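VIN1 (Oscarella pearsei, PDB 6BFI) probably binds actin filaments, as a sponge homolog of vinculin, and may play a role in cell-cell adhesion. Local coordinates at residues A[816-819]-A[820-823]; A[760-763]-A[764-768]; A[158-161]-A[162-166]; A[702-705]-A[706-709]. All coordinates share one frame; numbering follows the deposited sequence.

In the fold
All four contacts are local, each between side chains about one turn apart, in a largely helical chain without strands. Interaction 4 is the core case: methionines and a tyrosine buried among helices. Interaction 1, where helix 786-817 runs out into a loop, is a surface contact without a hydrogen bond between its halves. Interactions 2 and 3 are partly buried; hydroxyls meet backbone carbonyls in both, at a helix start in 760-768 and ahead of a proline kink in 158-166. Helices 718-745 and 786-817 recur around interactions 1, 2 and 4, whose centres lie about 20 to 35 Å apart. Interaction 3 stands apart, its centre about 44 Å or more from those of the others.

Interaction 1: residues A[816-819]-A[820-823]; sequences AACI and RLRP
Ala817 brings helix 786-817 to its C-terminal end, and its carbonyl is met by a side chain from four residues on: Leu821 CD2 lies 3.5 Å from Ala817 O. This is a helix C-terminus running out into a loop in the helical vinculin fold, and the contact across it is van der Waals. Cys818, the first residue to leave helical backbone angles, offers its own backbone to the same leucine. Leu821 CG sits 3.8 Å from Cys818 CA, and Leu821 CD1 reaches Cys818 CB at 4.2 Å. The leucine gets there because its CG stands opposite its own carbonyl carbon (chi1 -68°), which lays both methyls back over the end of the helix. Replacing Leu821 with an alanine would probably leave the Ala817 carbonyl and the Cys818 backbone without this apolar cover. Cys818 itself also packs on Ile743 of helix 718-745 and on Trp832 of the C-terminal loop. Ile819 N still makes a weak hydrogen bond to Ala816 O, at 3.5 Å. Beyond it Arg820 extends its chain from CG to NE toward Asn616 and Val618, and its NH2 hydrogen-bonds to Asn616 O.

Interaction 2: residues A[760-763]-A[764-768]; sequences LDRI and PTIST
Arg762 and Ile766 run side by side and point the same way, with Arg762 CG 4.2 Å from Ile766 CD1. The Arg762 carbonyl oxygen lies against the isoleucine, 3.1 Å from Ile766 CG1, and takes a weak bond from Ile766 N as well. Thr765 comes at this oxygen from above the carbonyl plane: its OG1 donates to Arg762 O over 3.0 Å, with the donor 43° out of plane. That approach depends on a chi1 of 46°, which sets OG1 between the threonine's own N and carbonyl carbon. A valine in place of Thr765 would probably cost Arg762 O its hydroxyl donor, leaving it with the weak bond from Ile766 N. Two residues on from Arg762, Pro764 O accepts from three donors: Thr768 N, Thr768 OG1 and Ser767 OG, the last at 2.7 Å. Ile763 packs on Leu737 of helix 718-745, while Ile766 rests on Leu803 of helix 786-817. A type I turn from Leu760 to Ile763 thus joins two consecutive helices, and Pro764, which has no N-H to give, occupies the first turn of helix 763-778, a usual place for proline.

Interaction 3: residues A[158-161]-A[162-166]; sequences ATFL and QNLTP
With chi1 at 160° Phe160 swings its ring along the helix toward Leu164, whose CG is likewise turned opposite its backbone N (chi1 -176°). The two side chains therefore lie alongside each other on one flank of helix 154-178, an i to i+4 packing ahead of a proline kink in the helical vinculin fold. Leu164 CB sits over one face of the ring, and Leu164 CD2 meets Phe160 CZ at 3.7 Å. Both residues are buried: Leu164 packs on Val141 and Leu145 of helix 102-145, and the Phe160 ring meets that of Tyr144 with the planes at about 30°. Tyr144 has a second role here, since its OH is hydrogen-bonded to Asn163 ND2.

On another flank Leu161 and Thr165 also run together, Leu161 CD2 lying 3.4 Å from Thr165 OG1. The Leu161 carbonyl between them is heavily used. Thr165 N donates to Leu161 O at 2.9 Å, almost in line with the carbonyl bond. Leu164 N reaches the same oxygen, also at 2.9 Å, from well above the carbonyl plane, and Thr165 OG1 adds a weak third bond at 3.3 Å. Further back the helix is regular, with Gln162 N bonded to Ala158 O at 2.9 Å.

Pro166 has no N-H to return to the preceding turn, and the helix kinks there. Asn163 N divides between Thr159 O and, weakly, Phe160 O; Leu164 N divides between Leu161 O and, weakly, Phe160 O. This sharing is consistent with a slight local tightening ahead of the proline, though Thr165 N keeps its regular bond.

Interaction 4: residues A[702-705]-A[706-709]; sequences MAMM and SKYT
Met704 and Tyr708 meet one turn apart in a buried contact within helix 690-710, which belongs to the antiparallel helix packing of the vinculin family. Neighbouring helices close in on several sides: Met704 touches Ala654 and Met657 of helix 649-659, Met702 lies against Leu803 of helix 786-817, and Met705 packs on Ala726 of helix 718-745.

The backbone is regular. Ser706 N donates to Met702 O and Lys707 N to Ala703 O, at 2.9 and 3.0 Å. Tyr708 N bonds to Met704 O at 2.9 Å, and the same carbonyl oxygen also stands 3.0 Å above one face of the Tyr708 ring, offset toward its rim. The tyrosine ring is thus folded back over the peptide it is bonded to, which follows from CG lying opposite the carbonyl carbon of Tyr708 (chi1 -63°). Met704 bends at both chi2 and chi3, curling its methyl round to the phenol end of the ring, where Met704 CE lies 3.2 Å from Tyr708 OH and 3.8 Å from Tyr708 CZ. The hydroxyl there has a charged partner, OE2 of Glu650, so this polar atom within the packing is satisfied, and the bond probably limits the ring's freedom to turn.

Met705 and Thr709 also meet one turn apart, crossing obliquely, with Met705 CG 4.0 Å from Thr709 CG2. Thr709 puts its methyl toward the Met705 carbonyl and turns its hydroxyl elsewhere: Thr709 OG1 donates to Ser706 O at 3.1 Å.

Interaction 1: residues A[816-819]-A[820-823]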
ATOM      1  N   ALA A 816      -0.859  16.755  -1.902  1.00 70.13           N
ATOM      2  CA  ALA A 816       0.325  16.404  -1.123  1.00 67.53           C
ATOM      3  C   ALA A 816       1.589  16.483  -1.968  1.00 72.03           C
ATOM      4  O   ALA A 816       2.657  16.853  -1.465  1.00 77.66           O
ATOM      5  CB  ALA A 816       0.166  15.007  -0.524  1.00 65.16           C
ATOM      6  N   ALA A 817       1.492  16.145  -3.255  1.00 70.76           N
ATOM      7  CA  ALA A 817       2.660  16.198  -4.125  1.00 73.39           C
ATOM      8  C   ALA A 817       3.053  17.626  -4.477  1.00 80.27           C
ATOM      9  O   ALA A 817       4.216  17.868  -4.819  1.00 85.34           O
ATOM     10  CB  ALA A 817       2.402  15.399  -5.402  1.00 68.02           C
ATOM     11  N   CYS A 818       2.119  18.575  -4.401  1.00 81.69           N
ATOM     12  CA  CYS A 818       2.409  19.970  -4.713  1.00 85.03           C
ATOM     13  C   CYS A 818       3.075  20.717  -3.559  1.00 87.45           C
ATOM     14  O   CYS A 818       3.110  21.954  -3.581  1.00 91.13           O
ATOM     15  CB  CYS A 818       1.126  20.697  -5.127  1.00 88.13           C
ATOM     16  SG  CYS A 818       0.449  20.180  -6.727  1.00 87.54           S
ATOM     17  N   ILE A 819       3.606  20.012  -2.564  1.00 84.17           N
ATOM     18  CA  ILE A 819       4.232  20.670  -1.419  1.00 84.76           C
ATOM     19  C   ILE A 819       5.709  20.952  -1.673  1.00 90.10           C
ATOM     20  O   ILE A 819       6.208  22.027  -1.330  1.00 93.69           O
ATOM     21  CB  ILE A 819       4.029  19.818  -0.151  1.00 79.09           C
ATOM     22  CG1 ILE A 819       2.537  19.671   0.153  1.00 77.77           C
ATOM     23  CG2 ILE A 819       4.752  20.440   1.034  1.00 79.17           C
ATOM     24  CD1 ILE A 819       2.230  18.658   1.235  1.00 76.87           C
ATOM     25  N   ARG A 820       6.429  20.006  -2.273  1.00 90.05           N
ATOM     26  CA  ARG A 820       7.853  20.155  -2.576  1.00 93.33           C
ATOM     27  C   ARG A 820       8.039  20.017  -4.083  1.00 95.72           C
ATOM     28  O   ARG A 820       8.492  18.981  -4.578  1.00 89.54           O
ATOM     29  CB  ARG A 820       8.695  19.131  -1.806  1.00 89.70           C
ATOM     30  CG  ARG A 820       8.801  19.402  -0.315  1.00 85.96           C
ATOM     31  CD  ARG A 820       9.807  18.468   0.338  1.00 81.05           C
ATOM     32  NE  ARG A 820       9.969  18.744   1.763  1.00 77.81           N
ATOM     33  CZ  ARG A 820      10.820  19.636   2.259  1.00 78.70           C
ATOM     34  NH1 ARG A 820      11.592  20.345   1.446  1.00 78.31           N
ATOM     35  NH2 ARG A 820      10.900  19.819   3.570  1.00 81.08           N
ATOM     36  N   LEU A 821       7.691  21.071  -4.812  1.00106.95           N
ATOM     37  CA  LEU A 821       7.861  21.118  -6.255  1.00114.69           C
ATOM     38  C   LEU A 821       9.162  21.823  -6.612  1.00125.70           C
ATOM     39  O   LEU A 821       9.675  22.647  -5.850  1.00129.57           O
ATOM     40  CB  LEU A 821       6.688  21.835  -6.925  1.00114.45           C
ATOM     41  CG  LEU A 821       5.328  21.138  -6.892  1.00110.66           C
ATOM     42  CD1 LEU A 821       4.276  22.001  -7.572  1.00112.04           C
ATOM     43  CD2 LEU A 821       5.415  19.771  -7.551  1.00107.17           C
ATOM     44  N   ARG A 822       9.690  21.489  -7.783  1.00136.04           N
ATOM     45  CA  ARG A 822      10.860  22.184  -8.291  1.00146.49           C
ATOM     46  C   ARG A 822      10.513  23.645  -8.567  1.00149.19           C
ATOM     47  O   ARG A 822       9.415  23.944  -9.045  1.00153.18           O
ATOM     48  CB  ARG A 822      11.366  21.509  -9.565  1.00152.63           C
ATOM     49  CG  ARG A 822      11.803  20.068  -9.355  1.00157.25           C
ATOM     50  CD  ARG A 822      11.406  19.181 -10.524  1.00160.25           C
ATOM     51  NE  ARG A 822      12.086  19.551 -11.761  1.00168.62           N
ATOM     52  CZ  ARG A 822      11.905  18.932 -12.924  1.00171.21           C
ATOM     53  NH1 ARG A 822      11.062  17.911 -13.010  1.00167.85           N
ATOM     54  NH2 ARG A 822      12.565  19.334 -14.002  1.00175.84           N
ATOM     55  N   PRO A 823      11.422  24.578  -8.270  1.00147.12           N
ATOM     56  CA  PRO A 823      11.084  26.005  -8.402  1.00153.34           C
ATOM     57  C   PRO A 823      10.903  26.473  -9.837  1.00162.30           C
ATOM     58  O   PRO A 823      10.391  27.583 -10.041  1.00164.00           O
ATOM     59  CB  PRO A 823      12.277  26.706  -7.740  1.00150.52           C
ATOM     60  CG  PRO A 823      13.410  25.749  -7.924  1.00146.88           C
ATOM     61  CD  PRO A 823      12.807  24.375  -7.811  1.00143.64           C
TER

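Interaction 2: residues A[760-763]-A[764-768]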
ATOM      1  N   LEU A 760      -2.308   6.566  -9.799  1.00 61.26           N
ATOM      2  CA  LEU A 760      -2.435   6.793 -11.235  1.00 65.44           C
ATOM      3  C   LEU A 760      -2.278   5.520 -12.059  1.00 70.47           C
ATOM      4  O   LEU A 760      -2.797   5.459 -13.179  1.00 69.08           O
ATOM      5  CB  LEU A 760      -1.405   7.821 -11.707  1.00 68.34           C
ATOM      6  CG  LEU A 760      -1.615   9.291 -11.350  1.00 71.28           C
ATOM      7  CD1 LEU A 760      -0.793  10.165 -12.284  1.00 75.22           C
ATOM      8  CD2 LEU A 760      -3.087   9.673 -11.409  1.00 71.13           C
ATOM      9  N   ASP A 761      -1.583   4.503 -11.542  1.00 76.73           N
ATOM     10  CA  ASP A 761      -1.241   3.351 -12.371  1.00 80.12           C
ATOM     11  C   ASP A 761      -2.430   2.445 -12.663  1.00 76.02           C
ATOM     12  O   ASP A 761      -2.379   1.685 -13.636  1.00 74.07           O
ATOM     13  CB  ASP A 761      -0.120   2.542 -11.717  1.00 89.90           C
ATOM     14  CG  ASP A 761       1.248   3.168 -11.928  1.00 98.74           C
ATOM     15  OD1 ASP A 761       1.436   3.842 -12.963  1.00102.16           O
ATOM     16  OD2 ASP A 761       2.131   2.988 -11.062  1.00101.89           O
ATOM     17  N   ARG A 762      -3.493   2.497 -11.863  1.00 73.27           N
ATOM     18  CA  ARG A 762      -4.644   1.632 -12.088  1.00 72.44           C
ATOM     19  C   ARG A 762      -5.806   2.340 -12.781  1.00 70.06           C
ATOM     20  O   ARG A 762      -6.809   1.691 -13.089  1.00 66.29           O
ATOM     21  CB  ARG A 762      -5.116   1.016 -10.763  1.00 71.69           C
ATOM     22  CG  ARG A 762      -5.546   2.004  -9.689  1.00 75.07           C
ATOM     23  CD  ARG A 762      -5.909   1.258  -8.406  1.00 79.28           C
ATOM     24  NE  ARG A 762      -6.577   2.105  -7.421  1.00 81.32           N
ATOM     25  CZ  ARG A 762      -5.978   2.645  -6.364  1.00 84.96           C
ATOM     26  NH1 ARG A 762      -4.687   2.429  -6.143  1.00 87.30           N
ATOM     27  NH2 ARG A 762      -6.672   3.401  -5.522  1.00 83.61           N
ATOM     28  N   ILE A 763      -5.686   3.643 -13.055  1.00 68.06           N
ATOM     29  CA  ILE A 763      -6.776   4.370 -13.713  1.00 65.04           C
ATOM     30  C   ILE A 763      -7.072   3.848 -15.118  1.00 63.91           C
ATOM     31  O   ILE A 763      -8.256   3.643 -15.437  1.00 57.98           O
ATOM     32  CB  ILE A 763      -6.489   5.880 -13.695  1.00 62.83           C
ATOM     33  CG1 ILE A 763      -6.516   6.412 -12.260  1.00 62.85           C
ATOM     34  CG2 ILE A 763      -7.500   6.630 -14.553  1.00 59.27           C
ATOM     35  CD1 ILE A 763      -6.359   7.910 -12.162  1.00 61.81           C
ATOM     36  N   PRO A 764      -6.082   3.622 -15.997  1.00 67.01           N
ATOM     37  CA  PRO A 764      -6.432   3.231 -17.377  1.00 69.32           C
ATOM     38  C   PRO A 764      -7.256   1.956 -17.467  1.00 70.03           C
ATOM     39  O   PRO A 764      -8.231   1.908 -18.230  1.00 78.66           O
ATOM     40  CB  PRO A 764      -5.060   3.073 -18.053  1.00 70.40           C
ATOM     41  CG  PRO A 764      -4.102   2.865 -16.936  1.00 66.67           C
ATOM     42  CD  PRO A 764      -4.621   3.714 -15.827  1.00 64.37           C
ATOM     43  N   THR A 765      -6.898   0.919 -16.705  1.00 66.67           N
ATOM     44  CA  THR A 765      -7.691  -0.305 -16.721  1.00 63.41           C
ATOM     45  C   THR A 765      -9.092  -0.060 -16.176  1.00 55.26           C
ATOM     46  O   THR A 765     -10.065  -0.650 -16.662  1.00 56.01           O
ATOM     47  CB  THR A 765      -6.991  -1.404 -15.922  1.00 64.55           C
ATOM     48  OG1 THR A 765      -6.525  -0.873 -14.676  1.00 65.11           O
ATOM     49  CG2 THR A 765      -5.818  -1.960 -16.707  1.00 68.36           C
ATOM     50  N   ILE A 766      -9.216   0.810 -15.171  1.00 52.39           N
ATOM     51  CA  ILE A 766     -10.537   1.169 -14.661  1.00 54.55           C
ATOM     52  C   ILE A 766     -11.383   1.790 -15.762  1.00 53.79           C
ATOM     53  O   ILE A 766     -12.564   1.460 -15.911  1.00 53.12           O
ATOM     54  CB  ILE A 766     -10.422   2.119 -13.455  1.00 54.50           C
ATOM     55  CG1 ILE A 766      -9.747   1.437 -12.270  1.00 54.04           C
ATOM     56  CG2 ILE A 766     -11.798   2.585 -13.035  1.00 55.40           C
ATOM     57  CD1 ILE A 766      -9.415   2.406 -11.148  1.00 52.91           C
ATOM     58  N   SER A 767     -10.800   2.700 -16.547  1.00 55.90           N
ATOM     59  CA  SER A 767     -11.581   3.385 -17.574  1.00 57.24           C
ATOM     60  C   SER A 767     -11.931   2.448 -18.724  1.00 58.59           C
ATOM     61  O   SER A 767     -13.039   2.517 -19.275  1.00 58.69           O
ATOM     62  CB  SER A 767     -10.821   4.609 -18.083  1.00 62.72           C
ATOM     63  OG  SER A 767      -9.584   4.242 -18.666  1.00 67.39           O
ATOM     64  N   THR A 768     -10.999   1.568 -19.103  1.00 58.69           N
ATOM     65  CA  THR A 768     -11.290   0.572 -20.131  1.00 57.38           C
ATOM     66  C   THR A 768     -12.432  -0.340 -19.695  1.00 56.97           C
ATOM     67  O   THR A 768     -13.415  -0.534 -20.430  1.00 59.12           O
ATOM     68  CB  THR A 768     -10.030  -0.242 -20.432  1.00 54.22           C
ATOM     69  OG1 THR A 768      -8.972   0.641 -20.827  1.00 55.83           O
ATOM     70  CG2 THR A 768     -10.288  -1.248 -21.544  1.00 49.95           C
TER

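Interaction 3: residues A[158-161]-A[162-166]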
ATOM      1  N   ALA A 158      18.831 -36.425  -0.052  1.00 90.26           N
ATOM      2  CA  ALA A 158      19.319 -36.351  -1.425  1.00 93.28           C
ATOM      3  C   ALA A 158      18.222 -36.721  -2.417  1.00 92.90           C
ATOM      4  O   ALA A 158      17.948 -35.972  -3.362  1.00 94.69           O
ATOM      5  CB  ALA A 158      20.538 -37.259  -1.601  1.00 99.36           C
ATOM      6  N   THR A 159      17.578 -37.873  -2.212  1.00 91.30           N
ATOM      7  CA  THR A 159      16.519 -38.301  -3.124  1.00 92.64           C
ATOM      8  C   THR A 159      15.347 -37.324  -3.106  1.00 88.92           C
ATOM      9  O   THR A 159      14.847 -36.910  -4.160  1.00 90.09           O
ATOM     10  CB  THR A 159      16.046 -39.707  -2.757  1.00 94.96           C
ATOM     11  OG1 THR A 159      15.408 -39.675  -1.475  1.00 83.32           O
ATOM     12  CG2 THR A 159      17.227 -40.669  -2.707  1.00102.20           C
ATOM     13  N   PHE A 160      14.892 -36.953  -1.906  1.00 84.65           N
ATOM     14  CA  PHE A 160      13.822 -35.970  -1.775  1.00 78.86           C
ATOM     15  C   PHE A 160      14.186 -34.665  -2.470  1.00 78.39           C
ATOM     16  O   PHE A 160      13.345 -34.057  -3.140  1.00 77.80           O
ATOM     17  CB  PHE A 160      13.521 -35.734  -0.293  1.00 76.52           C
ATOM     18  CG  PHE A 160      12.806 -34.441  -0.010  1.00 77.35           C
ATOM     19  CD1 PHE A 160      11.429 -34.355  -0.124  1.00 80.13           C
ATOM     20  CD2 PHE A 160      13.512 -33.315   0.391  1.00 73.84           C
ATOM     21  CE1 PHE A 160      10.771 -33.168   0.143  1.00 75.14           C
ATOM     22  CE2 PHE A 160      12.861 -32.130   0.661  1.00 68.75           C
ATOM     23  CZ  PHE A 160      11.489 -32.055   0.537  1.00 72.48           C
ATOM     24  N   LEU A 161      15.436 -34.222  -2.322  1.00 81.04           N
ATOM     25  CA  LEU A 161      15.880 -33.001  -2.986  1.00 78.76           C
ATOM     26  C   LEU A 161      15.779 -33.137  -4.501  1.00 83.07           C
ATOM     27  O   LEU A 161      15.209 -32.272  -5.180  1.00 88.47           O
ATOM     28  CB  LEU A 161      17.312 -32.674  -2.558  1.00 80.78           C
ATOM     29  CG  LEU A 161      17.844 -31.239  -2.627  1.00 80.28           C
ATOM     30  CD1 LEU A 161      19.147 -31.141  -1.849  1.00 77.32           C
ATOM     31  CD2 LEU A 161      18.051 -30.765  -4.059  1.00 84.43           C
ATOM     32  N   GLN A 162      16.324 -34.227  -5.050  1.00 85.69           N
ATOM     33  CA  GLN A 162      16.298 -34.432  -6.493  1.00 86.88           C
ATOM     34  C   GLN A 162      14.894 -34.676  -7.028  1.00 83.51           C
ATOM     35  O   GLN A 162      14.700 -34.620  -8.247  1.00 76.76           O
ATOM     36  CB  GLN A 162      17.213 -35.595  -6.884  1.00 90.88           C
ATOM     37  CG  GLN A 162      16.534 -36.953  -6.895  1.00 93.20           C
ATOM     38  CD  GLN A 162      17.461 -38.058  -7.360  1.00102.35           C
ATOM     39  OE1 GLN A 162      18.670 -38.004  -7.135  1.00106.87           O
ATOM     40  NE2 GLN A 162      16.898 -39.065  -8.021  1.00105.00           N
ATOM     41  N   ASN A 163      13.920 -34.958  -6.161  1.00 82.63           N
ATOM     42  CA  ASN A 163      12.526 -34.985  -6.585  1.00 83.83           C
ATOM     43  C   ASN A 163      11.840 -33.635  -6.429  1.00 84.07           C
ATOM     44  O   ASN A 163      10.866 -33.360  -7.140  1.00 80.64           O
ATOM     45  CB  ASN A 163      11.742 -36.039  -5.798  1.00 85.69           C
ATOM     46  CG  ASN A 163      12.353 -37.418  -5.905  1.00 92.31           C
ATOM     47  OD1 ASN A 163      13.231 -37.659  -6.732  1.00 96.23           O
ATOM     48  ND2 ASN A 163      11.887 -38.338  -5.066  1.00 94.58           N
ATOM     49  N   LEU A 164      12.329 -32.788  -5.524  1.00 84.70           N
ATOM     50  CA  LEU A 164      11.699 -31.505  -5.243  1.00 79.29           C
ATOM     51  C   LEU A 164      12.159 -30.403  -6.184  1.00 81.90           C
ATOM     52  O   LEU A 164      11.364 -29.518  -6.520  1.00 80.58           O
ATOM     53  CB  LEU A 164      11.981 -31.088  -3.796  1.00 75.76           C
ATOM     54  CG  LEU A 164      11.299 -29.807  -3.308  1.00 68.99           C
ATOM     55  CD1 LEU A 164       9.796 -30.004  -3.223  1.00 65.43           C
ATOM     56  CD2 LEU A 164      11.864 -29.362  -1.969  1.00 68.39           C
ATOM     57  N   THR A 165      13.420 -30.434  -6.617  1.00 86.25           N
ATOM     58  CA  THR A 165      13.923 -29.379  -7.495  1.00 86.11           C
ATOM     59  C   THR A 165      13.199 -29.314  -8.836  1.00 85.84           C
ATOM     60  O   THR A 165      12.781 -28.209  -9.230  1.00 86.62           O
ATOM     61  CB  THR A 165      15.437 -29.543  -7.681  1.00 88.46           C
ATOM     62  OG1 THR A 165      16.096 -29.341  -6.425  1.00 88.52           O
ATOM     63  CG2 THR A 165      15.964 -28.536  -8.692  1.00 86.02           C
ATOM     64  N   PRO A 166      13.010 -30.413  -9.584  1.00 86.26           N
ATOM     65  CA  PRO A 166      12.324 -30.278 -10.881  1.00 83.86           C
ATOM     66  C   PRO A 166      10.876 -29.836 -10.756  1.00 80.81           C
ATOM     67  O   PRO A 166      10.398 -29.057 -11.592  1.00 86.71           O
ATOM     68  CB  PRO A 166      12.447 -31.682 -11.490  1.00 84.37           C
ATOM     69  CG  PRO A 166      12.590 -32.582 -10.325  1.00 85.78           C
ATOM     70  CD  PRO A 166      13.404 -31.812  -9.330  1.00 86.94           C
TER

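Interaction 4: residues A[702-705]-A[706-709]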
ATOM      1  N   MET A 702     -20.084  11.739 -14.419  1.00 50.68           N
ATOM      2  CA  MET A 702     -20.435  10.492 -13.743  1.00 53.18           C
ATOM      3  C   MET A 702     -21.859  10.538 -13.200  1.00 55.79           C
ATOM      4  O   MET A 702     -22.569   9.522 -13.214  1.00 55.29           O
ATOM      5  CB  MET A 702     -19.436  10.201 -12.622  1.00 53.03           C
ATOM      6  CG  MET A 702     -19.638   8.854 -11.944  1.00 57.52           C
ATOM      7  SD  MET A 702     -19.233   7.433 -12.992  1.00 61.27           S
ATOM      8  CE  MET A 702     -17.449   7.574 -13.092  1.00 54.32           C
ATOM      9  N   ALA A 703     -22.295  11.709 -12.719  1.00 53.01           N
ATOM     10  CA  ALA A 703     -23.688  11.865 -12.311  1.00 54.75           C
ATOM     11  C   ALA A 703     -24.628  11.682 -13.497  1.00 56.99           C
ATOM     12  O   ALA A 703     -25.683  11.038 -13.376  1.00 60.73           O
ATOM     13  CB  ALA A 703     -23.899  13.235 -11.666  1.00 57.61           C
ATOM     14  N   MET A 704     -24.262  12.238 -14.657  1.00 58.40           N
ATOM     15  CA  MET A 704     -25.060  12.009 -15.857  1.00 62.62           C
ATOM     16  C   MET A 704     -25.134  10.525 -16.192  1.00 63.92           C
ATOM     17  O   MET A 704     -26.196  10.021 -16.584  1.00 63.56           O
ATOM     18  CB  MET A 704     -24.492  12.799 -17.035  1.00 69.37           C
ATOM     19  CG  MET A 704     -24.509  14.301 -16.829  1.00 76.53           C
ATOM     20  SD  MET A 704     -26.112  14.883 -16.249  1.00 87.12           S
ATOM     21  CE  MET A 704     -27.166  14.458 -17.634  1.00 90.30           C
ATOM     22  N   MET A 705     -24.017   9.803 -16.036  1.00 59.13           N
ATOM     23  CA  MET A 705     -24.042   8.360 -16.258  1.00 59.80           C
ATOM     24  C   MET A 705     -25.025   7.684 -15.315  1.00 58.24           C
ATOM     25  O   MET A 705     -25.815   6.832 -15.735  1.00 57.97           O
ATOM     26  CB  MET A 705     -22.650   7.749 -16.088  1.00 62.49           C
ATOM     27  CG  MET A 705     -22.703   6.219 -16.060  1.00 66.22           C
ATOM     28  SD  MET A 705     -21.133   5.349 -15.893  1.00 66.02           S
ATOM     29  CE  MET A 705     -20.303   5.876 -17.383  1.00 60.06           C
ATOM     30  N   SER A 706     -24.987   8.049 -14.030  1.00 58.25           N
ATOM     31  CA  SER A 706     -25.954   7.506 -13.081  1.00 64.25           C
ATOM     32  C   SER A 706     -27.378   7.699 -13.583  1.00 70.04           C
ATOM     33  O   SER A 706     -28.179   6.752 -13.614  1.00 71.45           O
ATOM     34  CB  SER A 706     -25.770   8.166 -11.714  1.00 68.40           C
ATOM     35  OG  SER A 706     -26.798   7.779 -10.818  1.00 73.84           O
ATOM     36  N   LYS A 707     -27.701   8.925 -14.009  1.00 71.26           N
ATOM     37  CA  LYS A 707     -29.037   9.199 -14.533  1.00 71.54           C
ATOM     38  C   LYS A 707     -29.354   8.324 -15.741  1.00 69.32           C
ATOM     39  O   LYS A 707     -30.494   7.873 -15.909  1.00 68.11           O
ATOM     40  CB  LYS A 707     -29.163  10.680 -14.891  1.00 72.83           C
ATOM     41  CG  LYS A 707     -30.470  11.054 -15.575  1.00 77.62           C
ATOM     42  CD  LYS A 707     -30.596  12.561 -15.727  1.00 78.80           C
ATOM     43  CE  LYS A 707     -31.815  12.936 -16.551  1.00 88.56           C
ATOM     44  NZ  LYS A 707     -31.700  12.454 -17.957  1.00 90.15           N
ATOM     45  N   TYR A 708     -28.358   8.058 -16.588  1.00 68.46           N
ATOM     46  CA  TYR A 708     -28.611   7.295 -17.806  1.00 68.65           C
ATOM     47  C   TYR A 708     -28.779   5.802 -17.539  1.00 66.81           C
ATOM     48  O   TYR A 708     -29.555   5.140 -18.236  1.00 63.44           O
ATOM     49  CB  TYR A 708     -27.490   7.537 -18.815  1.00 70.04           C
ATOM     50  CG  TYR A 708     -27.408   8.975 -19.271  1.00 75.01           C
ATOM     51  CD1 TYR A 708     -28.546   9.775 -19.322  1.00 75.08           C
ATOM     52  CD2 TYR A 708     -26.193   9.542 -19.637  1.00 74.58           C
ATOM     53  CE1 TYR A 708     -28.479  11.091 -19.733  1.00 72.16           C
ATOM     54  CE2 TYR A 708     -26.116  10.860 -20.047  1.00 72.70           C
ATOM     55  CZ  TYR A 708     -27.262  11.627 -20.094  1.00 73.35           C
ATOM     56  OH  TYR A 708     -27.187  12.936 -20.505  1.00 78.03           O
ATOM     57  N   THR A 709     -28.072   5.249 -16.551  1.00 67.74           N
ATOM     58  CA  THR A 709     -28.314   3.855 -16.194  1.00 74.96           C
ATOM     59  C   THR A 709     -29.626   3.699 -15.439  1.00 87.05           C
ATOM     60  O   THR A 709     -30.242   2.629 -15.491  1.00 88.09           O
ATOM     61  CB  THR A 709     -27.164   3.289 -15.354  1.00 67.88           C
ATOM     62  OG1 THR A 709     -27.256   3.784 -14.012  1.00 73.35           O
ATOM     63  CG2 THR A 709     -25.822   3.678 -15.942  1.00 58.81           C
TER